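Adhesin competence repressor (Streptococcus pyogenes serotype M3, PDB 5JLU) regulates transcription in response to zinc, as a DNA-binding metal sensor of the MarR family. Local coordinates at the interface of chains A and B. Numbering follows the deposited sequence. Chains: chain A/B, Adhesin competence repressor.

Contact 1: the interface of chains A and B. Residues chain A 8-9, 12, 15-16; chain B 115, 118-119, 122.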
ATOM      1  N   GLU A   8     -14.844  10.756  -0.205  1.00 39.67           N
ATOM      2  CA  GLU A   8     -13.465  11.183   0.149  1.00 42.71           C
ATOM      3  C   GLU A   8     -12.942  10.253   1.205  1.00 42.12           C
ATOM      4  O   GLU A   8     -11.892   9.627   1.032  1.00 40.68           O
ATOM      5  CB  GLU A   8     -13.480  12.623   0.697  1.00 42.44           C
ATOM      6  CG  GLU A   8     -13.725  13.663  -0.364  1.00 43.84           C
ATOM      7  CD  GLU A   8     -15.220  13.950  -0.742  1.00 45.42           C
ATOM      8  OE1 GLU A   8     -16.203  13.314  -0.263  1.00 45.06           O
ATOM      9  OE2 GLU A   8     -15.387  14.865  -1.563  1.00 39.92           O
ATOM     10  N   LYS A   9     -13.749  10.071   2.236  1.00 43.31           N
ATOM     11  CA  LYS A   9     -13.390   9.181   3.340  1.00 46.42           C
ATOM     12  C   LYS A   9     -13.345   7.742   2.959  1.00 47.46           C
ATOM     13  O   LYS A   9     -12.512   7.032   3.477  1.00 47.50           O
ATOM     14  CB  LYS A   9     -14.361   9.314   4.517  1.00 55.66           C
ATOM     15  CG  LYS A   9     -13.787   9.968   5.737  1.00 65.53           C
ATOM     16  CD  LYS A   9     -14.151  11.421   5.869  1.00 77.41           C
ATOM     17  CE  LYS A   9     -13.578  11.934   7.190  1.00 86.50           C
ATOM     18  NZ  LYS A   9     -14.167  13.234   7.607  1.00 92.07           N
ATOM     19  N   ASP A  12     -10.074   7.299   1.307  1.00 40.58           N
ATOM     20  CA  ASP A  12      -9.014   7.355   2.295  1.00 38.20           C
ATOM     21  C   ASP A  12      -8.916   5.969   2.936  1.00 39.30           C
ATOM     22  O   ASP A  12      -7.809   5.399   3.001  1.00 38.85           O
ATOM     23  CB  ASP A  12      -9.340   8.418   3.334  1.00 43.67           C
ATOM     24  CG  ASP A  12      -8.206   8.655   4.349  1.00 43.45           C
ATOM     25  OD1 ASP A  12      -7.040   8.826   3.951  1.00 42.56           O
ATOM     26  OD2 ASP A  12      -8.496   8.704   5.555  1.00 50.04           O
ATOM     27  N   VAL A  15      -7.459   3.328   0.498  1.00 39.59           N
ATOM     28  CA  VAL A  15      -6.017   3.368   0.509  1.00 39.65           C
ATOM     29  C   VAL A  15      -5.388   2.702   1.786  1.00 42.11           C
ATOM     30  O   VAL A  15      -4.345   1.980   1.716  1.00 35.63           O
ATOM     31  CB  VAL A  15      -5.577   4.818   0.259  1.00 38.97           C
ATOM     32  CG1 VAL A  15      -4.079   5.026   0.394  1.00 44.86           C
ATOM     33  CG2 VAL A  15      -6.006   5.259  -1.124  1.00 46.07           C
ATOM     34  N   ASN A  16      -6.025   2.929   2.944  1.00 35.87           N
ATOM     35  CA  ASN A  16      -5.498   2.428   4.200  1.00 38.07           C
ATOM     36  C   ASN A  16      -5.597   0.948   4.267  1.00 41.46           C
ATOM     37  O   ASN A  16      -4.638   0.318   4.793  1.00 34.62           O
ATOM     38  CB  ASN A  16      -6.210   3.052   5.457  1.00 38.68           C
ATOM     39  CG  ASN A  16      -5.866   4.526   5.637  1.00 41.65           C
ATOM     40  OD1 ASN A  16      -4.871   5.040   5.066  1.00 37.91           O
ATOM     41  ND2 ASN A  16      -6.675   5.219   6.374  1.00 38.96           N
TER
ATOM     42  N   HIS B 115      -3.141  13.066   6.081  1.00 38.24           N
ATOM     43  CA  HIS B 115      -4.440  12.474   5.734  1.00 45.30           C
ATOM     44  C   HIS B 115      -5.487  13.555   5.364  1.00 41.44           C
ATOM     45  O   HIS B 115      -6.233  13.357   4.402  1.00 38.55           O
ATOM     46  CB  HIS B 115      -4.949  11.445   6.774  1.00 36.17           C
ATOM     47  CG  HIS B 115      -4.317  10.108   6.566  1.00 43.73           C
ATOM     48  ND1 HIS B 115      -4.774   9.213   5.610  1.00 37.73           N
ATOM     49  CD2 HIS B 115      -3.181   9.566   7.078  1.00 38.96           C
ATOM     50  CE1 HIS B 115      -3.956   8.185   5.545  1.00 39.24           C
ATOM     51  NE2 HIS B 115      -3.012   8.347   6.461  1.00 38.11           N
ATOM     52  N   THR B 118      -4.763  14.836   1.986  1.00 41.47           N
ATOM     53  CA  THR B 118      -5.077  13.911   0.894  1.00 46.78           C
ATOM     54  C   THR B 118      -6.625  13.875   0.659  1.00 46.23           C
ATOM     55  O   THR B 118      -7.039  13.583  -0.432  1.00 48.22           O
ATOM     56  CB  THR B 118      -4.587  12.467   1.129  1.00 48.92           C
ATOM     57  OG1 THR B 118      -5.266  11.942   2.270  1.00 64.67           O
ATOM     58  CG2 THR B 118      -3.082  12.395   1.395  1.00 52.79           C
ATOM     59  N   LEU B 119      -7.437  14.052   1.697  1.00 39.95           N
ATOM     60  CA  LEU B 119      -8.862  14.187   1.562  1.00 47.17           C
ATOM     61  C   LEU B 119      -9.267  15.306   0.584  1.00 46.83           C
ATOM     62  O   LEU B 119     -10.170  15.121  -0.229  1.00 41.22           O
ATOM     63  CB  LEU B 119      -9.540  14.405   2.933  1.00 45.78           C
ATOM     64  CG  LEU B 119      -9.531  13.243   3.879  1.00 46.49           C
ATOM     65  CD1 LEU B 119     -10.197  13.653   5.170  1.00 55.19           C
ATOM     66  CD2 LEU B 119     -10.291  12.055   3.292  1.00 54.69           C
ATOM     67  N   TYR B 122      -8.712  13.916  -2.797  1.00 36.71           N
ATOM     68  CA  TYR B 122      -9.789  13.040  -3.243  1.00 40.41           C
ATOM     69  C   TYR B 122     -11.045  13.913  -3.609  1.00 46.99           C
ATOM     70  O   TYR B 122     -11.709  13.651  -4.613  1.00 41.51           O
ATOM     71  CB  TYR B 122     -10.097  12.035  -2.160  1.00 42.12           C
ATOM     72  CG  TYR B 122      -8.939  11.120  -1.752  1.00 37.54           C
ATOM     73  CD1 TYR B 122      -8.015  10.650  -2.679  1.00 42.21           C
ATOM     74  CD2 TYR B 122      -8.821  10.704  -0.479  1.00 40.77           C
ATOM     75  CE1 TYR B 122      -6.966   9.824  -2.307  1.00 45.57           C
ATOM     76  CE2 TYR B 122      -7.787   9.857  -0.082  1.00 44.03           C
ATOM     77  CZ  TYR B 122      -6.879   9.412  -1.023  1.00 42.47           C
ATOM     78  OH  TYR B 122      -5.900   8.541  -0.670  1.00 50.14           O
TER
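In the helical dimerisation region of this MarR-family repressor, A:Asp12 and B:His115 meet where the first helix of one subunit, 7-23, lies against the long helix 105-127 of the other. B:His115 belongs to the zinc site that B:His45, B:His111 and B:His115 form, as their counterparts do in chain A. Its imidazole ND1 donates a hydrogen bond of 2.8 Å to the carboxylate OD1 of A:Asp12. The bond is fairly straight, 157° at the hydrogen, and OD1 accepts through its syn lone pair, lying at the edge of the ring and nearly in its plane. The two side chains cross at about a right angle, with the carboxylate plane turned 66° from the imidazole. CG of A:Asp12 stands anti to the backbone N (chi1 -174°), which turns the carboxylate outward from its helix, toward the histidine. Further along the same helix, the amide oxygen OD1 of A:Asn16 comes within 3.3 Å of CE1 of B:His115, tilted out of the ring plane and with the amide plane turned well away from it; this is a contact rather than a hydrogen bond.

Beside the carboxylate, B:Leu119 packs its CD2 branch against the partner helix: CD2 lies 3.8 Å from CB of A:Asp12 and 3.7 Å from the backbone O of A:Glu8. B:Tyr122 lies alongside the helix, with CE2 at one rim of its ring 3.7 Å from CA of A:Asp12. The tip of the phenol reaches A:Val15, where OH is 3.3 Å from CG2. Within chain B, the B:Thr118 hydroxyl OG1 donates to the backbone O of B:His115 at 2.7 Å, a bond back onto the preceding turn of its own helix.

The ND1 bond should help fix the rotation of the imidazole and, with ND1 acting as donor, would leave NE2 as the likely nitrogen for zinc. The nearby carboxylate may also make the ring more electron-rich. The patch thus joins the zinc-sensing site of one subunit to the dimer partner.

Contact 2: the interface of chains A and B. Residues chain A 14-15, 18-19, 144, 148; chain B 14-15, 18-19, 144, 148.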
ATOM      1  N   LEU A  14     -10.012   3.170   1.650  1.00 47.73           N
ATOM      2  CA  LEU A  14      -9.598   2.195   0.653  1.00 45.22           C
ATOM      3  C   LEU A  14      -8.088   2.169   0.594  1.00 43.58           C
ATOM      4  O   LEU A  14      -7.489   1.131   0.683  1.00 39.13           O
ATOM      5  CB  LEU A  14     -10.218   2.496  -0.693  1.00 47.23           C
ATOM      6  CG  LEU A  14      -9.875   1.542  -1.836  1.00 52.60           C
ATOM      7  CD1 LEU A  14     -10.352   0.121  -1.574  1.00 54.10           C
ATOM      8  CD2 LEU A  14     -10.525   2.095  -3.081  1.00 54.26           C
ATOM      9  N   VAL A  15      -7.459   3.328   0.498  1.00 39.59           N
ATOM     10  CA  VAL A  15      -6.017   3.368   0.509  1.00 39.65           C
ATOM     11  C   VAL A  15      -5.388   2.702   1.786  1.00 42.11           C
ATOM     12  O   VAL A  15      -4.345   1.980   1.716  1.00 35.63           O
ATOM     13  CB  VAL A  15      -5.577   4.818   0.259  1.00 38.97           C
ATOM     14  CG1 VAL A  15      -4.079   5.026   0.394  1.00 44.86           C
ATOM     15  CG2 VAL A  15      -6.006   5.259  -1.124  1.00 46.07           C
ATOM     16  N   ILE A  18      -5.626  -1.080   1.727  1.00 38.42           N
ATOM     17  CA  ILE A  18      -4.519  -1.611   0.871  1.00 38.20           C
ATOM     18  C   ILE A  18      -3.206  -1.590   1.614  1.00 41.83           C
ATOM     19  O   ILE A  18      -2.486  -2.566   1.610  1.00 42.87           O
ATOM     20  CB  ILE A  18      -4.390  -0.885  -0.470  1.00 43.58           C
ATOM     21  CG1 ILE A  18      -5.582  -1.258  -1.375  1.00 47.92           C
ATOM     22  CG2 ILE A  18      -3.060  -1.195  -1.190  1.00 42.34           C
ATOM     23  CD1 ILE A  18      -5.830  -0.212  -2.423  1.00 48.04           C
ATOM     24  N   LEU A  19      -2.869  -0.478   2.236  1.00 42.47           N
ATOM     25  CA  LEU A  19      -1.596  -0.421   2.967  1.00 42.25           C
ATOM     26  C   LEU A  19      -1.572  -1.448   4.138  1.00 42.29           C
ATOM     27  O   LEU A  19      -0.593  -2.225   4.281  1.00 41.48           O
ATOM     28  CB  LEU A  19      -1.285   1.008   3.407  1.00 42.38           C
ATOM     29  CG  LEU A  19      -1.101   2.068   2.280  1.00 45.15           C
ATOM     30  CD1 LEU A  19      -0.867   3.471   2.808  1.00 44.08           C
ATOM     31  CD2 LEU A  19       0.090   1.677   1.411  1.00 50.25           C
ATOM     32  N   PHE A 144      -7.827   8.622 -10.769  1.00 39.74           N
ATOM     33  CA  PHE A 144      -7.293   8.329  -9.460  1.00 42.34           C
ATOM     34  C   PHE A 144      -5.826   7.951  -9.581  1.00 46.90           C
ATOM     35  O   PHE A 144      -5.001   8.485  -8.879  1.00 50.06           O
ATOM     36  CB  PHE A 144      -8.125   7.227  -8.812  1.00 41.85           C
ATOM     37  CG  PHE A 144      -7.861   7.002  -7.375  1.00 47.12           C
ATOM     38  CD1 PHE A 144      -7.180   7.901  -6.591  1.00 58.93           C
ATOM     39  CD2 PHE A 144      -8.314   5.869  -6.794  1.00 51.13           C
ATOM     40  CE1 PHE A 144      -6.978   7.658  -5.246  1.00 58.78           C
ATOM     41  CE2 PHE A 144      -8.083   5.615  -5.448  1.00 50.08           C
ATOM     42  CZ  PHE A 144      -7.438   6.516  -4.679  1.00 49.11           C
ATOM     43  N   LEU A 148      -2.687   9.820  -7.802  1.00 71.52           N
ATOM     44  CA  LEU A 148      -1.759   9.029  -6.933  1.00 66.59           C
ATOM     45  C   LEU A 148      -0.329   8.874  -7.441  1.00 66.59           C
ATOM     46  O   LEU A 148       0.577   8.667  -6.628  1.00 72.25           O
ATOM     47  CB  LEU A 148      -2.288   7.627  -6.673  1.00 60.75           C
ATOM     48  CG  LEU A 148      -3.361   7.579  -5.599  1.00 72.51           C
ATOM     49  CD1 LEU A 148      -3.870   6.147  -5.559  1.00 73.44           C
ATOM     50  CD2 LEU A 148      -2.911   8.063  -4.214  1.00 70.44           C
TER
ATOM     51  N   LEU B  14      -3.329   0.167 -10.094  1.00 47.73           N
ATOM     52  CA  LEU B  14      -3.706   1.133  -9.074  1.00 45.22           C
ATOM     53  C   LEU B  14      -3.195   0.654  -7.736  1.00 43.58           C
ATOM     54  O   LEU B  14      -2.542   1.378  -7.033  1.00 39.13           O
ATOM     55  CB  LEU B  14      -5.201   1.362  -9.067  1.00 47.23           C
ATOM     56  CG  LEU B  14      -5.738   2.363  -8.047  1.00 52.60           C
ATOM     57  CD1 LEU B  14      -5.201   3.770  -8.271  1.00 54.10           C
ATOM     58  CD2 LEU B  14      -7.243   2.350  -8.166  1.00 54.26           C
ATOM     59  N   VAL B  15      -3.443  -0.600  -7.398  1.00 39.59           N
ATOM     60  CA  VAL B  15      -2.918  -1.132  -6.165  1.00 39.65           C
ATOM     61  C   VAL B  15      -1.355  -1.016  -6.054  1.00 42.11           C
ATOM     62  O   VAL B  15      -0.786  -0.696  -4.964  1.00 35.63           O
ATOM     63  CB  VAL B  15      -3.469  -2.555  -5.985  1.00 38.97           C
ATOM     64  CG1 VAL B  15      -2.874  -3.287  -4.795  1.00 44.86           C
ATOM     65  CG2 VAL B  15      -4.973  -2.512  -5.826  1.00 46.07           C
ATOM     66  N   ILE B  18      -0.200   2.537  -5.416  1.00 38.42           N
ATOM     67  CA  ILE B  18      -0.353   2.830  -3.955  1.00 38.20           C
ATOM     68  C   ILE B  18       0.764   2.201  -3.160  1.00 41.83           C
ATOM     69  O   ILE B  18       1.358   2.848  -2.324  1.00 42.87           O
ATOM     70  CB  ILE B  18      -1.714   2.412  -3.394  1.00 43.58           C
ATOM     71  CG1 ILE B  18      -2.808   3.356  -3.935  1.00 47.92           C
ATOM     72  CG2 ILE B  18      -1.743   2.396  -1.851  1.00 42.34           C
ATOM     73  CD1 ILE B  18      -4.162   2.712  -3.902  1.00 48.04           C
ATOM     74  N   LEU B  19       1.045   0.935  -3.390  1.00 42.47           N
ATOM     75  CA  LEU B  19       2.126   0.289  -2.632  1.00 42.25           C
ATOM     76  C   LEU B  19       3.499   0.966  -2.919  1.00 42.29           C
ATOM     77  O   LEU B  19       4.247   1.311  -1.969  1.00 41.48           O
ATOM     78  CB  LEU B  19       2.131  -1.220  -2.871  1.00 42.38           C
ATOM     79  CG  LEU B  19       0.862  -2.009  -2.431  1.00 45.15           C
ATOM     80  CD1 LEU B  19       0.925  -3.485  -2.771  1.00 44.08           C
ATOM     81  CD2 LEU B  19       0.680  -1.869  -0.923  1.00 50.25           C
ATOM     82  N   PHE B 144     -15.136  -2.878  -3.766  1.00 39.74           N
ATOM     83  CA  PHE B 144     -13.708  -3.076  -3.833  1.00 42.34           C
ATOM     84  C   PHE B 144     -13.145  -3.205  -2.427  1.00 46.90           C
ATOM     85  O   PHE B 144     -12.418  -4.128  -2.147  1.00 50.06           O
ATOM     86  CB  PHE B 144     -13.075  -1.924  -4.608  1.00 41.85           C
ATOM     87  CG  PHE B 144     -11.659  -2.119  -4.980  1.00 47.12           C
ATOM     88  CD1 PHE B 144     -11.038  -3.344  -4.940  1.00 58.93           C
ATOM     89  CD2 PHE B 144     -10.935  -1.054  -5.390  1.00 51.13           C
ATOM     90  CE1 PHE B 144      -9.717  -3.482  -5.321  1.00 58.78           C
ATOM     91  CE2 PHE B 144      -9.598  -1.192  -5.744  1.00 50.08           C
ATOM     92  CZ  PHE B 144      -9.004  -2.403  -5.729  1.00 49.11           C
ATOM     93  N   LEU B 148     -11.093  -6.372  -0.920  1.00 71.52           N
ATOM     94  CA  LEU B 148      -9.731  -6.155  -0.340  1.00 66.59           C
ATOM     95  C   LEU B 148      -9.593  -6.392   1.161  1.00 66.59           C
ATOM     96  O   LEU B 148      -8.486  -6.688   1.621  1.00 72.25           O
ATOM     97  CB  LEU B 148      -9.220  -4.748  -0.612  1.00 60.75           C
ATOM     98  CG  LEU B 148      -8.669  -4.569  -2.015  1.00 72.51           C
ATOM     99  CD1 LEU B 148      -8.331  -3.095  -2.164  1.00 73.44           C
ATOM    100  CD2 LEU B 148      -7.470  -5.466  -2.358  1.00 70.44           C
TER
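A:Ile18 and B:Ile18 meet in the apolar, two-fold symmetric interface that joins the helical dimerisation regions of this MarR-family regulator. Helices 7-23 of both chains face each other here, and each also packs against helix 131-149 of its partner; the patch is held by carbon contacts without polar pairing across it. The isoleucines touch tip to tip, CD1 of A:Ile18 lying 3.7 Å from CD1 of B:Ile18, and their side chains cross at about a right angle.

Each isoleucine uses its two branches against different neighbours. CG1 of A:Ile18 points away from its own carbonyl carbon (chi1 -71°) and meets CD1 of B:Leu148 at 3.4 Å, a close carbon–carbon approach. Its other branch, CG2, lies 3.8 Å from CD2 of B:Leu19, while CG1 of B:Val15 brushes the same methyl more distantly. The twin of each contact follows with the chains exchanged, and the Ile18 pair buries far more surface than its neighbours.

Toward the flank, CD1 of A:Leu14 approaches CD1 of B:Leu148 at 3.8 Å, and the other methyl of A:Leu14, CD2, lies 3.9 Å from CD2 of B:Phe144. CG of A:Leu14 is anti to the backbone N (chi1 -180°), directing both methyls toward the partner's last helix, and the leucine crosses B:Phe144 at about a right angle. Inside chain B, CD1 of B:Leu148 covers a face of the B:Phe144 ring near its rim, 3.4 Å from the ring plane. That methyl thus touches the ring of its own chain as well as A:Leu14 and A:Ile18 of the partner.

Contact 1 and contact 2 lie about 10 Å apart, measured between the centres of their C-alpha atoms, and share A:Val15. Helix 7-23 of chain A serves both: it faces helix 105-127 of chain B in contact 1, and helices 7-23 and 131-149 of chain B in contact 2. The first is partly polar and reaches a zinc ligand, whereas the second is purely apolar. Two-fold symmetry repeats contact 1 with the chains exchanged, while contact 2 already includes both halves. Shared use of one helix could couple the zinc sites to the relative placement of the subunits, and so to DNA binding.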